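Local coordinates for protein blood group a-and b-cleaving endo-beta-galactosidase (Streptococcus pneumoniae, PDB 2YGL) that probably binds blood group carbohydrate through tandem CBM51 modules of a family 98 enzyme that cleaves A and B antigens, at residues K287-V290 against K295-Y298. Numbering follows the deposited sequence.
Sequences KFEV and KVIY
A classic beta bulge sits in the hairpin of strands 285-292 and 295-299, where Ile297 and Tyr298 together face Val290. The carbonyl oxygen of Val290 accepts from both: Ile297 N, 2.9 Å from Val290 O, arrives almost straight off the end of the carbonyl, while Tyr298 N, at 3.2 Å from the same Val290 O, uses one of its lone pairs, in the carbonyl plane. The return bond, Val290 N to Tyr298 O at 3.0 Å, completes the antiparallel hydrogen-bonded pair, and Glu289 CA adds a C-H...O contact to Tyr298 O.

Because of the extra residue, Ile297 and Tyr298 both pack against Val290. CB of Val290 meets CB of Tyr298 at 3.9 Å, whereas Val290 CG1 touches Ile297 CG1 at 4.0 Å. Ile297 CG1 stands between its own backbone N and carbonyl carbon (chi1 59°), which brings it close to the Val290 carbonyl. Farther along, Tyr298 CE2 lies at the edge of the Phe288 ring, near its plane and 4.3 Å from Phe288 CD2. Val317 of strand 315-320 in the other sheet touches both Val290 and Tyr298.

Val296 CG2 packs against the carboxylate of Glu289, 3.9 Å from Glu289 CD, the two side chains roughly perpendicular. Glu289 OE1 is hydrogen-bonded to Tyr333 OH, and OE2 takes a salt bridge from Lys287 NZ, whose hydrogen bond is weak.

The axes of the two short segments make 108°, far from the 180° of a straight antiparallel pair, probably owing to the bulge. Strand 295-299 forms one edge of a five-stranded antiparallel sheet: a bulged edge hairpin in the beta-sandwich fold of CBM51 modules.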
ATOM      1  N   LYS A 287      -7.797  22.823 -19.603  1.00 18.21           N
ATOM      2  CA  LYS A 287      -7.827  21.456 -19.070  1.00 18.30           C
ATOM      3  C   LYS A 287      -6.628  20.621 -19.524  1.00 18.21           C
ATOM      4  O   LYS A 287      -5.972  20.942 -20.520  1.00 18.17           O
ATOM      5  CB  LYS A 287      -9.134  20.738 -19.449  1.00 18.32           C
ATOM      6  CG  LYS A 287      -9.391  20.656 -20.949  1.00 18.77           C
ATOM      7  CD  LYS A 287     -10.578  19.770 -21.291  1.00 18.78           C
ATOM      8  CE  LYS A 287     -10.862  19.834 -22.782  1.00 19.44           C
ATOM      9  NZ  LYS A 287     -11.961  18.927 -23.208  1.00 20.09           N
ATOM     10  N   PHE A 288      -6.363  19.547 -18.784  1.00 18.19           N
ATOM     11  CA  PHE A 288      -5.356  18.554 -19.152  1.00 18.25           C
ATOM     12  C   PHE A 288      -5.989  17.165 -19.176  1.00 18.37           C
ATOM     13  O   PHE A 288      -6.737  16.808 -18.262  1.00 18.67           O
ATOM     14  CB  PHE A 288      -4.180  18.577 -18.168  1.00 18.17           C
ATOM     15  CG  PHE A 288      -3.157  17.494 -18.413  1.00 18.06           C
ATOM     16  CD1 PHE A 288      -2.225  17.615 -19.444  1.00 18.06           C
ATOM     17  CD2 PHE A 288      -3.127  16.353 -17.612  1.00 17.82           C
ATOM     18  CE1 PHE A 288      -1.279  16.614 -19.675  1.00 17.82           C
ATOM     19  CE2 PHE A 288      -2.185  15.349 -17.833  1.00 17.81           C
ATOM     20  CZ  PHE A 288      -1.259  15.481 -18.866  1.00 17.86           C
ATOM     21  N   GLU A 289      -5.678  16.392 -20.215  1.00 18.25           N
ATOM     22  CA  GLU A 289      -6.227  15.048 -20.385  1.00 18.33           C
ATOM     23  C   GLU A 289      -5.155  13.976 -20.541  1.00 18.31           C
ATOM     24  O   GLU A 289      -4.149  14.186 -21.221  1.00 17.99           O
ATOM     25  CB  GLU A 289      -7.129  14.988 -21.614  1.00 18.30           C
ATOM     26  CG  GLU A 289      -8.453  15.716 -21.490  1.00 18.64           C
ATOM     27  CD  GLU A 289      -9.220  15.730 -22.801  1.00 18.55           C
ATOM     28  OE1 GLU A 289      -8.612  15.467 -23.865  1.00 18.65           O
ATOM     29  OE2 GLU A 289     -10.433  16.009 -22.769  1.00 18.57           O
ATOM     30  N   VAL A 290      -5.384  12.829 -19.903  1.00 18.38           N
ATOM     31  CA  VAL A 290      -4.633  11.614 -20.200  1.00 18.50           C
ATOM     32  C   VAL A 290      -5.559  10.702 -21.001  1.00 18.70           C
ATOM     33  O   VAL A 290      -6.663  10.375 -20.558  1.00 18.73           O
ATOM     34  CB  VAL A 290      -4.121  10.904 -18.928  1.00 18.54           C
ATOM     35  CG1 VAL A 290      -3.285   9.673 -19.294  1.00 18.47           C
ATOM     36  CG2 VAL A 290      -3.298  11.860 -18.074  1.00 18.47           C
ATOM     37  N   LYS A 295      -9.423   7.110 -25.659  1.00 21.81           N
ATOM     38  CA  LYS A 295     -10.377   7.255 -24.567  1.00 22.35           C
ATOM     39  C   LYS A 295      -9.784   8.046 -23.400  1.00 22.33           C
ATOM     40  O   LYS A 295      -8.729   7.689 -22.861  1.00 22.25           O
ATOM     41  CB  LYS A 295     -10.861   5.877 -24.097  1.00 22.57           C
ATOM     42  CG  LYS A 295     -12.112   5.907 -23.228  1.00 24.00           C
ATOM     43  CD  LYS A 295     -12.530   4.493 -22.818  1.00 26.01           C
ATOM     44  CE  LYS A 295     -13.830   4.491 -22.023  1.00 26.96           C
ATOM     45  NZ  LYS A 295     -13.671   5.063 -20.652  1.00 28.07           N
ATOM     46  N   VAL A 296     -10.469   9.122 -23.019  1.00 22.25           N
ATOM     47  CA  VAL A 296     -10.055   9.950 -21.888  1.00 22.21           C
ATOM     48  C   VAL A 296     -10.186   9.148 -20.596  1.00 22.23           C
ATOM     49  O   VAL A 296     -11.283   8.715 -20.235  1.00 22.27           O
ATOM     50  CB  VAL A 296     -10.883  11.266 -21.807  1.00 22.19           C
ATOM     51  CG1 VAL A 296     -10.544  12.052 -20.553  1.00 22.38           C
ATOM     52  CG2 VAL A 296     -10.648  12.125 -23.048  1.00 22.17           C
ATOM     53  N   ILE A 297      -9.056   8.929 -19.924  1.00 22.05           N
ATOM     54  CA  ILE A 297      -9.036   8.202 -18.652  1.00 21.85           C
ATOM     55  C   ILE A 297      -8.739   9.125 -17.471  1.00 21.89           C
ATOM     56  O   ILE A 297      -8.898   8.733 -16.313  1.00 21.82           O
ATOM     57  CB  ILE A 297      -8.066   6.987 -18.672  1.00 21.94           C
ATOM     58  CG1 ILE A 297      -6.630   7.434 -18.987  1.00 21.81           C
ATOM     59  CG2 ILE A 297      -8.570   5.923 -19.655  1.00 21.68           C
ATOM     60  CD1 ILE A 297      -5.569   6.398 -18.662  1.00 21.75           C
ATOM     61  N   TYR A 298      -8.293  10.344 -17.778  1.00 21.85           N
ATOM     62  CA  TYR A 298      -8.207  11.427 -16.802  1.00 21.97           C
ATOM     63  C   TYR A 298      -8.535  12.773 -17.448  1.00 22.01           C
ATOM     64  O   TYR A 298      -8.060  13.075 -18.544  1.00 21.70           O
ATOM     65  CB  TYR A 298      -6.820  11.515 -16.142  1.00 21.94           C
ATOM     66  CG  TYR A 298      -6.708  12.732 -15.239  1.00 22.45           C
ATOM     67  CD1 TYR A 298      -7.091  12.666 -13.900  1.00 22.42           C
ATOM     68  CD2 TYR A 298      -6.264  13.962 -15.739  1.00 22.68           C
ATOM     69  CE1 TYR A 298      -7.018  13.780 -13.076  1.00 23.06           C
ATOM     70  CE2 TYR A 298      -6.193  15.086 -14.923  1.00 23.09           C
ATOM     71  CZ  TYR A 298      -6.569  14.987 -13.595  1.00 23.49           C
ATOM     72  OH  TYR A 298      -6.498  16.089 -12.779  1.00 24.42           O
TER